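Local coordinates for protein Ddb_g0293866 (Dictyostelium discoideum, PDB 5LW6) that probably binds ADP-ribose or poly-ADP-ribose through this macrodomain, one part of a longer protein that is probably involved in sensing DNA damage, at residues F58-I70 with L216-D228. Residues are numbered along the deposited sequence; the frame is centred on the assembly and turned at random.
Sequences FPFISTSTFGFNI and LVLGVNMNPNKPD
Phe-66 lays one face of its ring against Asn-221, where two loops of the macrodomain meet. The loops follow strands 55-59 and 213-217 of its central, mostly parallel sheet. Asn-221 CB sits 3.9 Å from the centroid of the Phe-66 ring, a CH-pi contact offset toward the rim. The two side chains cross at about a right angle, with ring and amide planes 60° apart. CG of Asn-221 lies anti to the backbone N (chi1 174°), which brings Asn-221 OD1 to 3.4 Å from Phe-66 CD1 and close to Phe-66 CA. Asn-221 OD1 accepts from Asn-223 N, which stands above the carbonyl plane, in an Asx turn. Asn-221 ND2 turns to its own loop and gives a hydrogen bond of 2.9 Å to Asn-223 O. With an alanine here the CB contact would remain, but Asn-223 N and O would probably lose these side-chain partners and the turn would be freer to shift. Phe-68 meets Val-220 CG1 with its ring edge, in plane, 3.8 Å from CE2. Met-222, a selenomethionine, is bent at chi2 and chi3, and its SE lies obliquely to the same ring, a Met-aromatic contact. Leu-241 of helix 237-253 also packs on Phe-68. Deeper in, Ile-61 CD1 meets Val-217 CG1 at 3.9 Å. Ser-62 OG donates to Val-220 O. The backbone Met-222 N donates a hydrogen bond of 2.7 Å to Phe-66 O. At the outer end, Asn-223 ND2 points nearly straight at Thr-65 O, 2.9 Å away, with that oxygen in its amide plane.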
loop_
_atom_site.group_PDB
_atom_site.type_symbol
_atom_site.label_atom_id
_atom_site.label_comp_id
_atom_site.label_asym_id
_atom_site.label_seq_id
_atom_site.Cartn_x
_atom_site.Cartn_y
_atom_site.Cartn_z
ATOM N N PHE A 58 -2.251 -1.378 4.067
ATOM C CA PHE A 58 -2.000 -0.537 2.887
ATOM C C PHE A 58 -3.061 0.510 2.782
ATOM O O PHE A 58 -4.124 0.311 3.289
ATOM C CB PHE A 58 -1.911 -1.353 1.591
ATOM C CG PHE A 58 -3.160 -2.099 1.218
ATOM C CD1 PHE A 58 -3.462 -3.307 1.807
ATOM C CD2 PHE A 58 -4.003 -1.591 0.259
ATOM C CE1 PHE A 58 -4.620 -3.996 1.463
ATOM C CE2 PHE A 58 -5.166 -2.286 -0.138
ATOM C CZ PHE A 58 -5.459 -3.522 0.472
ATOM N N PRO A 59 -2.719 1.670 2.196
ATOM C CA PRO A 59 -3.707 2.689 2.011
ATOM C C PRO A 59 -4.665 2.412 0.826
ATOM O O PRO A 59 -4.415 1.531 0.012
ATOM C CB PRO A 59 -2.826 3.936 1.783
ATOM C CG PRO A 59 -1.728 3.409 0.973
ATOM C CD PRO A 59 -1.419 2.043 1.602
ATOM N N PHE A 60 -5.794 3.136 0.819
ATOM C CA PHE A 60 -6.738 3.171 -0.299
ATOM C C PHE A 60 -6.097 4.074 -1.348
ATOM O O PHE A 60 -6.221 5.313 -1.329
ATOM C CB PHE A 60 -8.062 3.670 0.242
ATOM C CG PHE A 60 -9.222 3.641 -0.706
ATOM C CD1 PHE A 60 -9.215 2.879 -1.855
ATOM C CD2 PHE A 60 -10.436 4.323 -0.351
ATOM C CE1 PHE A 60 -10.320 2.791 -2.674
ATOM C CE2 PHE A 60 -11.550 4.252 -1.217
ATOM C CZ PHE A 60 -11.484 3.510 -2.377
ATOM N N ILE A 61 -5.318 3.430 -2.209
ATOM C CA ILE A 61 -4.289 4.132 -2.977
ATOM C C ILE A 61 -4.869 5.303 -3.754
ATOM O O ILE A 61 -5.879 5.138 -4.443
ATOM C CB ILE A 61 -3.518 3.146 -3.883
ATOM C CG1 ILE A 61 -3.024 1.925 -3.045
ATOM C CG2 ILE A 61 -2.503 3.897 -4.723
ATOM C CD1 ILE A 61 -2.264 0.934 -3.907
ATOM N N SER A 62 -4.238 6.462 -3.554
ATOM C CA SER A 62 -4.460 7.739 -4.308
ATOM C C SER A 62 -5.732 8.478 -3.938
ATOM O O SER A 62 -6.031 9.492 -4.549
ATOM C CB SER A 62 -4.424 7.474 -5.803
ATOM O OG SER A 62 -3.088 7.100 -6.135
ATOM N N THR A 63 -6.480 8.016 -2.955
ATOM C CA THR A 63 -7.786 8.579 -2.689
ATOM C C THR A 63 -7.797 9.783 -1.821
ATOM O O THR A 63 -8.804 10.496 -1.747
ATOM C CB THR A 63 -8.777 7.588 -2.060
ATOM O OG1 THR A 63 -8.311 7.081 -0.834
ATOM C CG2 THR A 63 -9.023 6.441 -3.016
ATOM N N SER A 64 -6.798 10.057 -1.083
ATOM C CA SER A 64 -7.170 11.286 -0.287
ATOM C C SER A 64 -6.442 12.483 -0.840
ATOM O O SER A 64 -6.921 13.131 -1.818
ATOM C CB SER A 64 -7.002 11.059 1.198
ATOM O OG SER A 64 -5.934 10.157 1.392
ATOM N N THR A 65 -5.233 12.714 -0.350
ATOM C CA THR A 65 -4.448 13.827 -0.858
ATOM C C THR A 65 -4.261 13.851 -2.371
ATOM O O THR A 65 -4.317 14.921 -2.975
ATOM C CB THR A 65 -3.058 13.807 -0.146
ATOM O OG1 THR A 65 -3.275 13.974 1.258
ATOM C CG2 THR A 65 -2.147 14.861 -0.629
ATOM N N PHE A 66 -3.983 12.672 -2.989
ATOM C CA PHE A 66 -3.817 12.579 -4.467
ATOM C C PHE A 66 -5.055 12.815 -5.300
ATOM O O PHE A 66 -5.004 12.980 -6.552
ATOM C CB PHE A 66 -3.165 11.240 -4.834
ATOM C CG PHE A 66 -1.669 11.212 -4.571
ATOM C CD1 PHE A 66 -1.044 12.201 -3.843
ATOM C CD2 PHE A 66 -0.901 10.142 -5.004
ATOM C CE1 PHE A 66 0.326 12.149 -3.567
ATOM C CE2 PHE A 66 0.468 10.060 -4.710
ATOM C CZ PHE A 66 1.093 11.067 -3.981
ATOM N N GLY A 67 -6.196 12.760 -4.659
ATOM C CA GLY A 67 -7.381 13.165 -5.323
ATOM C C GLY A 67 -7.902 12.287 -6.426
ATOM O O GLY A 67 -8.667 12.749 -7.269
ATOM N N PHE A 68 -7.626 10.986 -6.389
ATOM C CA PHE A 68 -8.086 10.131 -7.451
ATOM C C PHE A 68 -9.587 10.004 -7.306
ATOM O O PHE A 68 -10.099 9.965 -6.200
ATOM C CB PHE A 68 -7.467 8.749 -7.366
ATOM C CG PHE A 68 -7.427 8.020 -8.657
ATOM C CD1 PHE A 68 -8.507 7.327 -9.093
ATOM C CD2 PHE A 68 -6.281 8.025 -9.469
ATOM C CE1 PHE A 68 -8.457 6.671 -10.315
ATOM C CE2 PHE A 68 -6.217 7.305 -10.641
ATOM C CZ PHE A 68 -7.310 6.631 -11.078
ATOM N N ASN A 69 -10.289 9.976 -8.426
ATOM C CA ASN A 69 -11.739 9.808 -8.426
ATOM C C ASN A 69 -12.144 8.583 -7.611
ATOM O O ASN A 69 -11.658 7.481 -7.838
ATOM C CB ASN A 69 -12.233 9.696 -9.860
ATOM C CG ASN A 69 -13.694 9.388 -9.948
ATOM O OD1 ASN A 69 -14.086 8.260 -9.869
ATOM N ND2 ASN A 69 -14.507 10.398 -10.120
ATOM N N ILE A 70 -12.971 8.775 -6.606
ATOM C CA ILE A 70 -13.219 7.708 -5.643
ATOM C C ILE A 70 -14.030 6.559 -6.263
ATOM O O ILE A 70 -13.769 5.400 -5.942
ATOM C CB ILE A 70 -13.874 8.241 -4.387
ATOM C CG1 ILE A 70 -12.821 9.125 -3.686
ATOM C CG2 ILE A 70 -14.281 7.165 -3.410
ATOM C CD1 ILE A 70 -13.468 10.018 -2.691
ATOM N N LEU A 216 7.042 1.673 -0.239
ATOM C CA LEU A 216 6.670 2.961 -0.712
ATOM C C LEU A 216 5.917 2.730 -2.023
ATOM O O LEU A 216 6.416 2.078 -2.898
ATOM C CB LEU A 216 7.979 3.732 -1.017
ATOM C CG LEU A 216 8.911 3.946 0.179
ATOM C CD1 LEU A 216 10.018 4.888 -0.236
ATOM C CD2 LEU A 216 8.262 4.611 1.349
ATOM N N VAL A 217 4.727 3.301 -2.134
ATOM C CA VAL A 217 3.788 2.970 -3.204
ATOM C C VAL A 217 3.616 4.229 -4.048
ATOM O O VAL A 217 3.182 5.226 -3.533
ATOM C CB VAL A 217 2.417 2.622 -2.548
ATOM C CG1 VAL A 217 1.372 2.427 -3.608
ATOM C CG2 VAL A 217 2.552 1.374 -1.677
ATOM N N LEU A 218 3.934 4.196 -5.328
ATOM C CA LEU A 218 3.872 5.383 -6.156
ATOM C C LEU A 218 2.557 5.323 -6.997
ATOM O O LEU A 218 2.530 4.912 -8.155
ATOM C CB LEU A 218 5.139 5.489 -7.020
ATOM C CG LEU A 218 6.277 6.210 -6.316
ATOM C CD1 LEU A 218 6.789 5.459 -5.125
ATOM C CD2 LEU A 218 7.394 6.419 -7.307
ATOM N N GLY A 219 1.448 5.652 -6.349
ATOM C CA GLY A 219 0.161 5.670 -7.004
ATOM C C GLY A 219 0.069 6.956 -7.850
ATOM O O GLY A 219 0.924 7.835 -7.777
ATOM N N VAL A 220 -1.032 7.068 -8.557
ATOM C CA VAL A 220 -1.297 8.130 -9.479
ATOM C C VAL A 220 -1.814 9.346 -8.710
ATOM O O VAL A 220 -2.735 9.257 -7.930
ATOM C CB VAL A 220 -2.321 7.657 -10.514
ATOM C CG1 VAL A 220 -2.774 8.801 -11.383
ATOM C CG2 VAL A 220 -1.767 6.520 -11.339
ATOM N N ASN A 221 -1.149 10.481 -8.909
ATOM C CA ASN A 221 -1.608 11.729 -8.318
ATOM C C ASN A 221 -2.400 12.543 -9.321
ATOM O O ASN A 221 -2.000 12.756 -10.450
ATOM C CB ASN A 221 -0.412 12.599 -7.909
ATOM C CG ASN A 221 -0.850 13.952 -7.433
ATOM O OD1 ASN A 221 -1.738 14.032 -6.606
ATOM N ND2 ASN A 221 -0.227 15.033 -7.957
HETATM N N MSE A 222 -3.529 12.998 -8.858
HETATM C CA MSE A 222 -4.367 13.858 -9.641
HETATM C C MSE A 222 -4.380 15.294 -9.152
HETATM O O MSE A 222 -5.019 16.143 -9.811
HETATM C CB MSE A 222 -5.844 13.408 -9.592
HETATM C CG MSE A 222 -6.079 11.945 -9.997
HETATM SE SE MSE A 222 -5.587 11.482 -11.769
HETATM C CE MSE A 222 -6.936 12.628 -12.676
ATOM N N ASN A 223 -3.751 15.587 -7.996
ATOM C CA ASN A 223 -3.822 16.881 -7.287
ATOM C C ASN A 223 -2.731 17.824 -7.807
ATOM O O ASN A 223 -1.543 17.588 -7.526
ATOM C CB ASN A 223 -3.659 16.623 -5.777
ATOM C CG ASN A 223 -3.749 17.872 -4.955
ATOM O OD1 ASN A 223 -3.688 18.987 -5.494
ATOM N ND2 ASN A 223 -3.878 17.691 -3.636
ATOM N N PRO A 224 -3.124 18.900 -8.536
ATOM C CA PRO A 224 -2.199 19.918 -9.047
ATOM C C PRO A 224 -1.139 20.411 -8.030
ATOM O O PRO A 224 -0.039 20.788 -8.440
ATOM C CB PRO A 224 -3.160 21.064 -9.410
ATOM C CG PRO A 224 -4.453 20.378 -9.744
ATOM C CD PRO A 224 -4.532 19.342 -8.676
ATOM N N ASN A 225 -1.436 20.385 -6.733
ATOM C CA ASN A 225 -0.504 20.901 -5.716
ATOM C C ASN A 225 0.554 19.929 -5.304
ATOM O O ASN A 225 1.438 20.289 -4.526
ATOM C CB ASN A 225 -1.241 21.324 -4.438
ATOM C CG ASN A 225 -2.347 22.330 -4.696
ATOM O OD1 ASN A 225 -3.440 22.238 -4.106
ATOM N ND2 ASN A 225 -2.086 23.274 -5.583
ATOM N N LYS A 226 0.465 18.689 -5.783
ATOM C CA LYS A 226 1.458 17.652 -5.464
ATOM C C LYS A 226 2.244 17.295 -6.751
ATOM O O LYS A 226 1.737 17.593 -7.855
ATOM C CB LYS A 226 0.705 16.434 -4.864
ATOM C CG LYS A 226 -0.044 16.753 -3.558
ATOM C CD LYS A 226 0.910 17.077 -2.394
ATOM C CE LYS A 226 0.161 17.550 -1.137
ATOM N NZ LYS A 226 1.070 17.558 0.049
ATOM N N PRO A 227 3.463 16.658 -6.629
ATOM C CA PRO A 227 4.256 16.269 -7.834
ATOM C C PRO A 227 3.528 15.389 -8.856
ATOM O O PRO A 227 2.734 14.517 -8.467
ATOM C CB PRO A 227 5.426 15.448 -7.252
ATOM C CG PRO A 227 5.630 16.044 -5.902
ATOM C CD PRO A 227 4.216 16.312 -5.395
ATOM N N ASP A 228 3.859 15.592 -10.135
ATOM C CA ASP A 228 3.534 14.655 -11.214
ATOM C C ASP A 228 2.025 14.411 -11.315
ATOM O O ASP A 228 1.550 13.264 -11.509
ATOM C CB ASP A 228 4.236 13.326 -10.964
ATOM C CG ASP A 228 5.730 13.344 -11.258
ATOM O OD1 ASP A 228 6.251 14.313 -11.841
ATOM O OD2 ASP A 228 6.390 12.328 -10.931
#